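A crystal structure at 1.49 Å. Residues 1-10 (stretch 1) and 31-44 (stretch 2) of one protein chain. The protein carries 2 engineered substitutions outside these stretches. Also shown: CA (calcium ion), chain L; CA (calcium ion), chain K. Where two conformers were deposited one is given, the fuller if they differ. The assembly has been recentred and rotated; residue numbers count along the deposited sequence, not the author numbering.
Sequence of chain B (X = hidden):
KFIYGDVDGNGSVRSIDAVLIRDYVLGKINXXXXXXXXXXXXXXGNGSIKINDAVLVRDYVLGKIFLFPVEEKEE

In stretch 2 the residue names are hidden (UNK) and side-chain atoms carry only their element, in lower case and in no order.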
# COMPACT_ATOMS: atom_id res chain seq x y z
N LYS B 1 -5.40 21.61 24.03
CA LYS B 1 -6.36 22.58 23.41
C LYS B 1 -6.13 22.70 21.88
O LYS B 1 -5.01 22.95 21.42
CB LYS B 1 -6.29 24.00 24.05
CG LYS B 1 -7.47 24.92 23.74
CD LYS B 1 -8.62 24.76 24.73
CE LYS B 1 -9.62 23.66 24.35
NZ LYS B 1 -9.06 22.27 24.39
N PHE B 2 -7.21 22.51 21.11
CA PHE B 2 -7.15 22.75 19.67
C PHE B 2 -8.59 22.95 19.18
O PHE B 2 -9.55 22.57 19.88
CB PHE B 2 -6.45 21.54 18.95
CG PHE B 2 -7.22 20.25 19.04
CD1 PHE B 2 -7.07 19.34 20.10
CD2 PHE B 2 -8.18 19.93 18.05
CE1 PHE B 2 -7.83 18.17 20.15
CE2 PHE B 2 -8.95 18.82 18.15
CZ PHE B 2 -8.79 17.91 19.16
N ILE B 3 -8.76 23.51 17.97
CA ILE B 3 -10.08 23.65 17.32
C ILE B 3 -10.24 22.58 16.25
O ILE B 3 -9.34 22.42 15.44
CB ILE B 3 -10.23 25.04 16.65
CG1 ILE B 3 -10.04 26.12 17.73
CG2 ILE B 3 -11.47 25.20 15.78
CD1 ILE B 3 -9.60 27.47 17.22
N TYR B 4 -11.32 21.82 16.34
CA TYR B 4 -11.57 20.77 15.31
C TYR B 4 -11.55 21.49 13.94
O TYR B 4 -12.19 22.51 13.75
CB TYR B 4 -12.86 20.02 15.53
CG TYR B 4 -12.72 18.98 16.62
CD1 TYR B 4 -11.96 17.87 16.45
CD2 TYR B 4 -13.35 19.23 17.85
CE1 TYR B 4 -11.81 16.93 17.52
CE2 TYR B 4 -13.23 18.33 18.89
CZ TYR B 4 -12.48 17.22 18.70
OH TYR B 4 -12.44 16.36 19.78
N GLY B 5 -10.88 20.85 13.00
CA GLY B 5 -10.86 21.47 11.63
C GLY B 5 -9.63 22.29 11.40
O GLY B 5 -9.24 22.54 10.26
N ASP B 6 -8.95 22.72 12.48
CA ASP B 6 -7.85 23.67 12.33
C ASP B 6 -6.51 22.98 12.23
O ASP B 6 -5.70 22.92 13.14
CB ASP B 6 -7.80 24.61 13.56
CG ASP B 6 -6.71 25.62 13.40
OD1 ASP B 6 -6.22 25.94 12.31
OD2 ASP B 6 -6.27 26.17 14.44
N VAL B 7 -6.29 22.34 11.07
CA VAL B 7 -5.22 21.35 10.96
C VAL B 7 -3.82 22.01 10.87
O VAL B 7 -2.85 21.37 11.24
CB VAL B 7 -5.53 20.37 9.75
CG1 VAL B 7 -7.04 20.05 9.60
CG2 VAL B 7 -5.20 21.00 8.49
N ASP B 8 -3.76 23.28 10.48
CA ASP B 8 -2.51 24.06 10.47
C ASP B 8 -2.28 24.81 11.78
O ASP B 8 -1.23 25.44 11.91
CB ASP B 8 -2.31 24.97 9.24
CG ASP B 8 -3.31 26.12 9.10
OD1 ASP B 8 -4.10 26.35 10.11
OD2 ASP B 8 -3.27 26.81 8.06
N GLY B 9 -3.24 24.72 12.70
CA GLY B 9 -3.03 25.30 14.08
C GLY B 9 -3.02 26.79 14.08
O GLY B 9 -2.43 27.36 15.01
N ASN B 10 -3.61 27.49 13.15
CA ASN B 10 -3.48 28.92 13.11
C ASN B 10 -4.66 29.59 13.87
O ASN B 10 -4.74 30.85 13.81
CB ASN B 10 -3.30 29.52 11.66
CG ASN B 10 -4.62 29.50 10.85
OD1 ASN B 10 -5.54 28.75 11.18
ND2 ASN B 10 -4.67 30.27 9.83
N UNK B 31 2.59 13.74 8.04
CA UNK B 31 2.24 14.30 9.34
C UNK B 31 1.85 15.69 9.14
O UNK B 31 2.08 16.31 8.09
c UNK B 31 3.43 14.12 10.33
o UNK B 31 6.09 13.88 11.26
o UNK B 31 6.33 16.08 11.24
c UNK B 31 5.73 15.03 10.92
c UNK B 31 4.48 15.17 10.05
N UNK B 32 1.16 16.28 10.11
CA UNK B 32 0.81 17.67 10.06
C UNK B 32 1.88 18.49 10.92
O UNK B 32 2.25 18.01 11.92
c UNK B 32 -2.23 16.00 10.16
c UNK B 32 -3.26 15.36 9.43
c UNK B 32 -3.70 15.94 8.27
c UNK B 32 -0.62 17.86 10.61
c UNK B 32 -1.70 17.19 9.79
c UNK B 32 -3.17 17.12 7.89
c UNK B 32 -2.15 17.76 8.59
N UNK B 33 2.42 19.61 10.41
CA UNK B 33 3.10 20.68 11.19
C UNK B 33 2.05 21.58 11.97
O UNK B 33 1.80 22.80 11.75
c UNK B 33 3.87 21.48 10.17
c UNK B 33 2.34 19.97 8.98
c UNK B 33 3.17 21.25 8.88
N UNK B 34 1.42 20.89 12.86
CA UNK B 34 0.80 21.48 14.04
C UNK B 34 0.76 20.32 14.95
O UNK B 34 0.46 19.18 14.56
c UNK B 34 -2.88 22.01 14.80
c UNK B 34 -3.73 22.43 15.80
c UNK B 34 -0.97 22.96 15.96
c UNK B 34 -1.48 22.27 14.84
c UNK B 34 -1.81 23.34 16.97
c UNK B 34 -3.18 23.10 16.87
o UNK B 34 -4.08 23.55 17.80
c UNK B 34 -0.61 21.86 13.70
N UNK B 35 1.15 20.60 16.21
CA UNK B 35 1.20 19.58 17.24
C UNK B 35 -0.09 18.74 17.42
O UNK B 35 -0.11 17.56 17.70
c UNK B 35 1.56 20.41 18.51
c UNK B 35 1.25 19.74 19.78
o UNK B 35 1.65 21.77 20.99
o UNK B 35 2.60 19.91 21.67
c UNK B 35 1.86 20.54 20.93
N UNK B 36 -1.23 19.40 17.21
CA UNK B 36 -2.55 18.78 17.28
C UNK B 36 -3.25 18.58 15.91
O UNK B 36 -4.49 18.41 15.90
c UNK B 36 -1.86 20.76 21.46
c UNK B 36 -2.59 18.47 21.79
o UNK B 36 -1.45 19.67 23.51
c UNK B 36 -2.39 20.72 20.15
c UNK B 36 -3.08 18.43 20.49
c UNK B 36 -1.95 19.64 22.22
c UNK B 36 -3.54 19.52 18.25
c UNK B 36 -3.03 19.57 19.69
N UNK B 37 -2.45 18.59 14.84
CA UNK B 37 -3.11 18.55 13.45
C UNK B 37 -3.79 17.24 13.29
O UNK B 37 -4.86 17.20 12.64
N UNK B 38 -3.25 16.11 13.73
CA UNK B 38 -3.92 14.85 13.51
C UNK B 38 -5.29 14.77 14.18
O UNK B 38 -6.29 14.37 13.57
s UNK B 38 -2.98 11.88 11.80
c UNK B 38 -3.51 12.35 13.46
c UNK B 38 -3.10 13.41 10.97
c UNK B 38 -2.99 13.68 13.91
N UNK B 39 -5.39 15.19 15.47
CA UNK B 39 -6.64 15.17 16.14
C UNK B 39 -7.59 16.22 15.50
O UNK B 39 -8.82 15.99 15.38
c UNK B 39 -6.42 15.60 17.59
c UNK B 39 -6.33 13.03 18.19
c UNK B 39 -6.35 14.48 18.63
c UNK B 39 -5.21 14.89 19.59
N UNK B 40 -7.05 17.38 15.09
CA UNK B 40 -7.90 18.43 14.52
C UNK B 40 -8.46 17.96 13.14
O UNK B 40 -9.54 18.39 12.75
c UNK B 40 -7.15 19.73 14.38
N UNK B 41 -7.67 17.17 12.46
CA UNK B 41 -8.12 16.76 11.10
C UNK B 41 -9.25 15.73 11.17
O UNK B 41 -9.98 15.55 10.19
c UNK B 41 -6.93 16.11 10.38
N UNK B 42 -9.36 14.94 12.23
CA UNK B 42 -10.28 13.85 12.29
C UNK B 42 -11.68 14.39 12.72
O UNK B 42 -12.16 14.07 13.86
o UNK B 42 -11.53 11.31 12.31
o UNK B 42 -10.69 10.80 14.28
c UNK B 42 -9.77 12.70 13.23
c UNK B 42 -10.72 11.56 13.28
N UNK B 43 -12.31 15.11 11.82
CA UNK B 43 -13.52 15.83 12.22
C UNK B 43 -14.71 14.90 12.29
O UNK B 43 -15.75 15.33 12.85
c UNK B 43 -13.75 17.05 11.34
c UNK B 43 -12.66 18.07 11.51
c UNK B 43 -13.77 16.70 9.83
N UNK B 44 -14.72 13.70 11.71
CA UNK B 44 -15.80 12.74 12.02
C UNK B 44 -15.54 11.89 13.30
O UNK B 44 -16.42 11.14 13.71
o UNK B 44 -14.21 10.73 11.01
o UNK B 44 -15.78 10.01 9.54
c UNK B 44 -15.28 10.81 10.36
c UNK B 44 -16.26 11.96 10.78
CA CA L . -6.38 26.77 10.13
CA CA K . -12.03 10.57 10.23
O HOH W 1 -3.31 24.22 20.13
O HOH W 2 -6.40 24.92 16.90
O HOH W 3 -5.78 27.83 8.06
O HOH W 4 -13.19 9.49 8.41

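Position 31 has three side-chain carbons in a row, the last carrying two oxygens, and lies beyond reach of stretch 1: Glu31. Position 32 has one carbon leading to a six-carbon ring with no heteroatom, so it is Phe32; its CE1 approaches Val7 CG2 at 4.4 Å. At position 33 three carbons close a ring onto the backbone N, which defines Pro33.

Position 34 carries one carbon, a six-membered ring and one oxygen, hence Tyr34. Gly9 CA sits 3.2 Å from the Tyr34 ring centroid, 7° off the ring normal, a CH-pi contact over the face. An ideal CB on Gly9 would fall 2.4 Å from Tyr34 CD1, so this packing has no room for a side chain there. The hydroxyl is bridged to stretch 1 by two waters: water 1 (O to Tyr34 OH and to Lys1 O, both 2.5 Å) and water 2 (O to Tyr34 OH 2.8 Å, to Ile3 N 3.0 Å and to Asp6 OD2 2.8 Å).

Position 35, three carbons ending in two oxygens, makes no contact across the stretches: Glu35. Position 36 again has one carbon and a ring bearing oxygen, giving Tyr36, the N-cap residue. Its CB lies 3.6 Å from Phe2 CB; the two rings are near parallel (17°) but slid apart, with centroids 5.8 Å from each other. Position 37 has no side-chain atoms: Gly37. An ideal CB would clash with Val7 O at 2.9 Å and with Phe32 CB at 2.4 Å.

Position 38, an unbranched chain of two carbons, sulfur and carbon, is Met38; its CA-to-CB bond points away from stretch 1, and its side chain comes no nearer than 7.5 Å. Position 39 has four carbons forked at the second: Leu39, whose CB lies over one face of the Phe2 ring, 4.1 Å from its centroid. Positions 40 and 41 have one carbon each, Ala40 and Ala41. Ala40 CB is 3.8 Å from Phe2 CD2, and Ala41 CB is 4.0 Å from Val7 CG1.

Position 42, two carbons with two oxygens on the second, is Asp42. One carbon carrying two more identifies position 43 as Val43, with CG1 3.6 Å from Gly5 N. Position 44 repeats the pattern of 42: Asp44. Asp42 OD1 and Asp44 OD1 each bind calcium (chain K) at 2.3 Å.

The contact buries 668 Å² and is largely apolar. Its one direct hydrogen bond, Gly5 N to Ala40 O (2.8 Å, 155°), ties the Ile3–Asp6 turn to the helix, while Phe2 and Val7 pack along it and Tyr34 covers Gly9. Stretch 1 also supplies Asp6, Asp8 and Asn10 to the chain L calcium.

Stretch 2 31-44: EFPYEYGMLAADVD
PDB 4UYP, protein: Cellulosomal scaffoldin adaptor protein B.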